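Local coordinates for triphenylmethane reductase (Citrobacter sp., PDB 2JL1), which reduces triphenylmethane dyes, probably with NADPH as the reductant, and binds NADP in a Rossmann-type fold of the NmrA-like family, at residues A[1-6]-A[26-31]; A[17-22]-A[178-183]. One frame throughout, in Å; residues are numbered along the deposited sequence.

From the N terminus the chain runs through strand 3-5, helix 11-20 and strand 29-33, and contact 1 closes this first beta-alpha-beta unit by setting 26-31 beside 1-6. Contact 2 begins inside that loop, at 17-22 near the end of the connecting helix, and reaches far along the chain to helix 175-186. The two therefore cross: one segment of contact 2 lies between the segments of contact 1 and the other well beyond them. Their centres are about 12 Å apart, and L20, which takes part in contact 2, also packs on I3 and I29 of contact 1. Together they join two strands of the central parallel sheet, the helix covering them and a second helix packed against it.

Contact 1: A[1-6]-A[26-31]; sequences FSIAVT and ASQIIA
The carbonyl oxygen of I3 takes the shortest hydrogen bond of this pairing, 2.7 Å from I30 N, while I29 CA lies 3.3 Å from I3 O as a CA-H...O contact. I30 bonds to two residues of the neighbouring strand: besides its N, its O accepts V5 N at 2.9 Å, and also meets A4 CA. One residue before I29, Q28 O receives I3 N at 2.9 Å. These bonds put 3-5 and 29-31 in parallel register, I3 beside I29, A4 beside I30 and V5 beside A31.

Before the strands pair, the side chain of Q28 carries the contact on. With CG anti to the backbone N (chi1 -165°) and the chain extended beyond it, the amide reaches the carbonyl of F1, where NE2 donates to F1 O at 2.9 Å, tilted 27° from the carbonyl plane. A long polar side chain suits this margin, since it continues the bonding where regular pairing has not yet begun.

On the sheet face of A4 and I30, small and branched residues fit together. A4 CB stands 4.0 Å from I30 CB, and the tip of the isoleucine, CD1, comes within 3.8 Å of S2 CB. The other face bears I3, V5, I29 and A31, apolar residues suited to burial under helix 11-20, whose L20 touches the first three and whose I17 touches A31.

Strand 3-5 is also bonded to strand 69-72 through A4, so it lies inside the sheet. The chemistry implies a parallel pairing secured chiefly by backbone amides and carbonyls, closing the first beta-alpha-beta crossover of the Rossmann-type fold close to its NADP site.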
loop_
_atom_site.group_PDB
_atom_site.type_symbol
_atom_site.label_atom_id
_atom_site.label_comp_id
_atom_site.label_asym_id
_atom_site.label_seq_id
_atom_site.Cartn_x
_atom_site.Cartn_y
_atom_site.Cartn_z
ATOM N N PHE A 1 -3.550 17.433 -24.866
ATOM C CA PHE A 1 -4.561 17.403 -23.760
ATOM C C PHE A 1 -4.033 17.790 -22.354
ATOM O O PHE A 1 -2.852 18.104 -22.164
ATOM C CB PHE A 1 -5.302 16.053 -23.719
ATOM C CG PHE A 1 -6.770 16.194 -23.435
ATOM C CD1 PHE A 1 -7.681 16.328 -24.476
ATOM C CD2 PHE A 1 -7.237 16.228 -22.123
ATOM C CE1 PHE A 1 -9.041 16.492 -24.214
ATOM C CE2 PHE A 1 -8.589 16.394 -21.853
ATOM C CZ PHE A 1 -9.496 16.518 -22.893
ATOM N N SER A 2 -4.937 17.740 -21.376
ATOM C CA SER A 2 -4.800 18.470 -20.133
ATOM C C SER A 2 -3.900 17.822 -19.090
ATOM O O SER A 2 -3.801 16.591 -18.989
ATOM C CB SER A 2 -6.177 18.685 -19.518
ATOM O OG SER A 2 -6.752 17.428 -19.223
ATOM N N ILE A 3 -3.270 18.691 -18.309
ATOM C CA ILE A 3 -2.418 18.295 -17.191
ATOM C C ILE A 3 -3.039 18.926 -15.941
ATOM O O ILE A 3 -3.256 20.132 -15.896
ATOM C CB ILE A 3 -0.971 18.779 -17.390
ATOM C CG1 ILE A 3 -0.382 18.197 -18.685
ATOM C CG2 ILE A 3 -0.110 18.429 -16.149
ATOM C CD1 ILE A 3 0.899 18.885 -19.169
ATOM N N ALA A 4 -3.379 18.092 -14.964
ATOM C CA ALA A 4 -3.985 18.542 -13.727
ATOM C C ALA A 4 -3.001 18.312 -12.597
ATOM O O ALA A 4 -2.265 17.314 -12.601
ATOM C CB ALA A 4 -5.259 17.792 -13.458
ATOM N N VAL A 5 -2.990 19.236 -11.647
ATOM C CA VAL A 5 -2.044 19.205 -10.524
ATOM C C VAL A 5 -2.867 19.343 -9.271
ATOM O O VAL A 5 -3.529 20.373 -9.073
ATOM C CB VAL A 5 -1.041 20.380 -10.615
ATOM C CG1 VAL A 5 -0.021 20.373 -9.456
ATOM C CG2 VAL A 5 -0.310 20.383 -11.963
ATOM N N THR A 6 -2.856 18.315 -8.430
ATOM C CA THR A 6 -3.473 18.422 -7.099
ATOM C C THR A 6 -2.514 19.163 -6.161
ATOM O O THR A 6 -1.369 19.363 -6.516
ATOM C CB THR A 6 -3.902 17.047 -6.534
ATOM O OG1 THR A 6 -2.759 16.355 -5.997
ATOM C CG2 THR A 6 -4.555 16.207 -7.638
ATOM N N ALA A 26 -1.380 28.041 -20.835
ATOM C CA ALA A 26 -2.061 28.076 -19.537
ATOM C C ALA A 26 -3.400 27.342 -19.550
ATOM O O ALA A 26 -3.825 26.802 -18.534
ATOM C CB ALA A 26 -2.244 29.509 -19.068
ATOM N N SER A 27 -4.057 27.323 -20.710
ATOM C CA SER A 27 -5.351 26.650 -20.858
ATOM C C SER A 27 -5.266 25.116 -20.731
ATOM O O SER A 27 -6.282 24.443 -20.521
ATOM C CB SER A 27 -5.988 27.034 -22.198
ATOM O OG SER A 27 -5.273 26.457 -23.285
ATOM N N GLN A 28 -4.054 24.578 -20.869
ATOM C CA GLN A 28 -3.795 23.137 -20.852
ATOM C C GLN A 28 -3.562 22.622 -19.409
ATOM O O GLN A 28 -3.539 21.422 -19.160
ATOM C CB GLN A 28 -2.576 22.831 -21.747
ATOM C CG GLN A 28 -2.391 21.364 -22.118
ATOM C CD GLN A 28 -1.166 21.087 -23.001
ATOM O OE1 GLN A 28 -0.636 21.985 -23.686
ATOM N NE2 GLN A 28 -0.725 19.825 -23.007
ATOM N N ILE A 29 -3.393 23.549 -18.472
ATOM C CA ILE A 29 -3.104 23.201 -17.088
ATOM C C ILE A 29 -4.383 23.345 -16.264
ATOM O O ILE A 29 -5.120 24.303 -16.452
ATOM C CB ILE A 29 -1.994 24.123 -16.514
ATOM C CG1 ILE A 29 -0.750 24.072 -17.412
ATOM C CG2 ILE A 29 -1.672 23.763 -15.057
ATOM C CD1 ILE A 29 0.220 25.226 -17.224
ATOM N N ILE A 30 -4.632 22.397 -15.355
ATOM C CA ILE A 30 -5.759 22.456 -14.420
ATOM C C ILE A 30 -5.261 22.378 -12.977
ATOM O O ILE A 30 -4.633 21.389 -12.574
ATOM C CB ILE A 30 -6.776 21.311 -14.636
ATOM C CG1 ILE A 30 -7.332 21.310 -16.068
ATOM C CG2 ILE A 30 -7.926 21.423 -13.641
ATOM C CD1 ILE A 30 -8.000 20.012 -16.453
ATOM N N ALA A 31 -5.524 23.425 -12.213
ATOM C CA ALA A 31 -5.188 23.436 -10.810
ATOM C C ALA A 31 -6.345 22.807 -10.062
ATOM O O ALA A 31 -7.487 23.265 -10.168
ATOM C CB ALA A 31 -4.944 24.848 -10.330
#

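Contact 2: A[17-22]-A[178-183]; sequences IQHLLK and LALAAA
H19 meets the helix of L180 with the whole length of its side chain. CB begins the contact, 3.6 Å from A183 CB. CG is turned anti to the carbonyl carbon (chi1 -72°) and lies 4.0 Å from L180 CA. Further out the ring atoms have different neighbours: L180 N lies over the face near CD2, 3.8 Å from it, A179 CB is also near CD2, and ND1 meets the methyl CD1 of L180. At the far side of the ring, CE1 and NE2 both come close to L180 CB, which sits over the centre of one face, 4.0 Å from the centroid and only 9° off the ring normal. This is a CH-pi contact, and the two side chains cross at about a right angle. A flat aromatic ring suits the place because it can lie against both the leucine and the backbone of the opposing helix.

L20 extends the apolar contact, setting CD2 3.8 Å from A183 CB. Small alanines at 179 and 183, one helical turn apart, let the helices approach closely; the CA atoms of L20 and A183 are 5.5 Å apart.

This helix-helix packing joins the first beta-alpha-beta unit to a helix far along the chain, near the NADP-binding residue L12. Helix 11-20 thus packs on two elements here: I17 and L20 touch strand 29-33, and helix 175-186, whose L180 and A181 pack on helix 266-271, lies against it as well.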
loop_
_atom_site.group_PDB
_atom_site.type_symbol
_atom_site.label_atom_id
_atom_site.label_comp_id
_atom_site.label_asym_id
_atom_site.label_seq_id
_atom_site.Cartn_x
_atom_site.Cartn_y
_atom_site.Cartn_z
ATOM N N ILE A 17 3.166 24.264 -11.370
ATOM C CA ILE A 17 2.380 25.100 -12.272
ATOM C C ILE A 17 3.221 26.208 -12.910
ATOM O O ILE A 17 3.119 26.448 -14.119
ATOM C CB ILE A 17 1.101 25.591 -11.574
ATOM C CG1 ILE A 17 0.174 24.376 -11.406
ATOM C CG2 ILE A 17 0.428 26.770 -12.357
ATOM C CD1 ILE A 17 -1.070 24.610 -10.633
ATOM N N GLN A 18 4.083 26.851 -12.117
ATOM C CA GLN A 18 4.956 27.892 -12.668
ATOM C C GLN A 18 5.939 27.353 -13.698
ATOM O O GLN A 18 6.187 27.998 -14.723
ATOM C CB GLN A 18 5.637 28.693 -11.551
ATOM C CG GLN A 18 4.633 29.581 -10.791
ATOM C CD GLN A 18 3.770 30.470 -11.720
ATOM O OE1 GLN A 18 4.298 31.185 -12.572
ATOM N NE2 GLN A 18 2.441 30.426 -11.543
ATOM N N HIS A 19 6.469 26.148 -13.453
ATOM C CA HIS A 19 7.288 25.455 -14.454
ATOM C C HIS A 19 6.501 24.957 -15.680
ATOM O O HIS A 19 7.001 25.035 -16.806
ATOM C CB HIS A 19 8.058 24.300 -13.804
ATOM C CG HIS A 19 9.173 24.756 -12.912
ATOM N ND1 HIS A 19 10.337 25.310 -13.402
ATOM C CD2 HIS A 19 9.294 24.754 -11.563
ATOM C CE1 HIS A 19 11.128 25.631 -12.393
ATOM N NE2 HIS A 19 10.522 25.293 -11.267
ATOM N N LEU A 20 5.283 24.445 -15.468
ATOM C CA LEU A 20 4.415 24.033 -16.585
ATOM C C LEU A 20 4.057 25.212 -17.488
ATOM O O LEU A 20 3.954 25.058 -18.712
ATOM C CB LEU A 20 3.125 23.354 -16.085
ATOM C CG LEU A 20 3.262 21.928 -15.525
ATOM C CD1 LEU A 20 1.955 21.410 -14.919
ATOM C CD2 LEU A 20 3.765 21.003 -16.617
ATOM N N LEU A 21 3.877 26.383 -16.881
ATOM C CA LEU A 21 3.538 27.612 -17.626
ATOM C C LEU A 21 4.657 28.056 -18.574
ATOM O O LEU A 21 4.416 28.818 -19.501
ATOM C CB LEU A 21 3.116 28.747 -16.671
ATOM C CG LEU A 21 1.718 28.648 -16.026
ATOM C CD1 LEU A 21 1.512 29.660 -14.863
ATOM C CD2 LEU A 21 0.610 28.806 -17.055
ATOM N N LYS A 22 5.875 27.577 -18.347
ATOM C CA LYS A 22 6.969 27.840 -19.285
ATOM C C LYS A 22 7.043 26.772 -20.378
ATOM O O LYS A 22 7.863 26.876 -21.288
ATOM C CB LYS A 22 8.307 27.930 -18.556
ATOM C CG LYS A 22 8.419 29.086 -17.591
ATOM C CD LYS A 22 9.825 29.114 -17.021
ATOM C CE LYS A 22 9.947 30.010 -15.797
ATOM N NZ LYS A 22 10.819 29.313 -14.795
ATOM N N LEU A 178 12.577 19.723 -7.689
ATOM C CA LEU A 178 11.621 18.609 -7.727
ATOM C C LEU A 178 10.403 18.976 -8.564
ATOM O O LEU A 178 9.859 18.139 -9.284
ATOM C CB LEU A 178 11.178 18.228 -6.329
ATOM C CG LEU A 178 12.323 17.658 -5.504
ATOM C CD1 LEU A 178 11.944 17.617 -4.000
ATOM C CD2 LEU A 178 12.747 16.288 -6.070
ATOM N N ALA A 179 10.000 20.241 -8.494
ATOM C CA ALA A 179 8.859 20.728 -9.276
ATOM C C ALA A 179 9.180 20.756 -10.756
ATOM O O ALA A 179 8.323 20.468 -11.599
ATOM C CB ALA A 179 8.455 22.115 -8.811
ATOM N N LEU A 180 10.412 21.149 -11.063
ATOM C CA LEU A 180 10.928 21.146 -12.432
ATOM C C LEU A 180 10.929 19.733 -13.003
ATOM O O LEU A 180 10.522 19.519 -14.146
ATOM C CB LEU A 180 12.336 21.781 -12.489
ATOM C CG LEU A 180 13.082 21.719 -13.814
ATOM C CD1 LEU A 180 12.222 22.292 -14.991
ATOM C CD2 LEU A 180 14.416 22.460 -13.722
ATOM N N ALA A 181 11.358 18.768 -12.194
ATOM C CA ALA A 181 11.341 17.349 -12.583
ATOM C C ALA A 181 9.939 16.831 -12.860
ATOM O O ALA A 181 9.725 16.099 -13.836
ATOM C CB ALA A 181 12.005 16.502 -11.481
ATOM N N ALA A 182 8.991 17.178 -11.994
ATOM C CA ALA A 182 7.603 16.818 -12.210
ATOM C C ALA A 182 7.070 17.425 -13.535
ATOM O O ALA A 182 6.459 16.717 -14.363
ATOM C CB ALA A 182 6.774 17.251 -11.015
ATOM N N ALA A 183 7.331 18.720 -13.743
ATOM C CA ALA A 183 6.925 19.419 -14.971
ATOM C C ALA A 183 7.579 18.840 -16.230
ATOM O O ALA A 183 6.918 18.688 -17.281
ATOM C CB ALA A 183 7.183 20.932 -14.854
#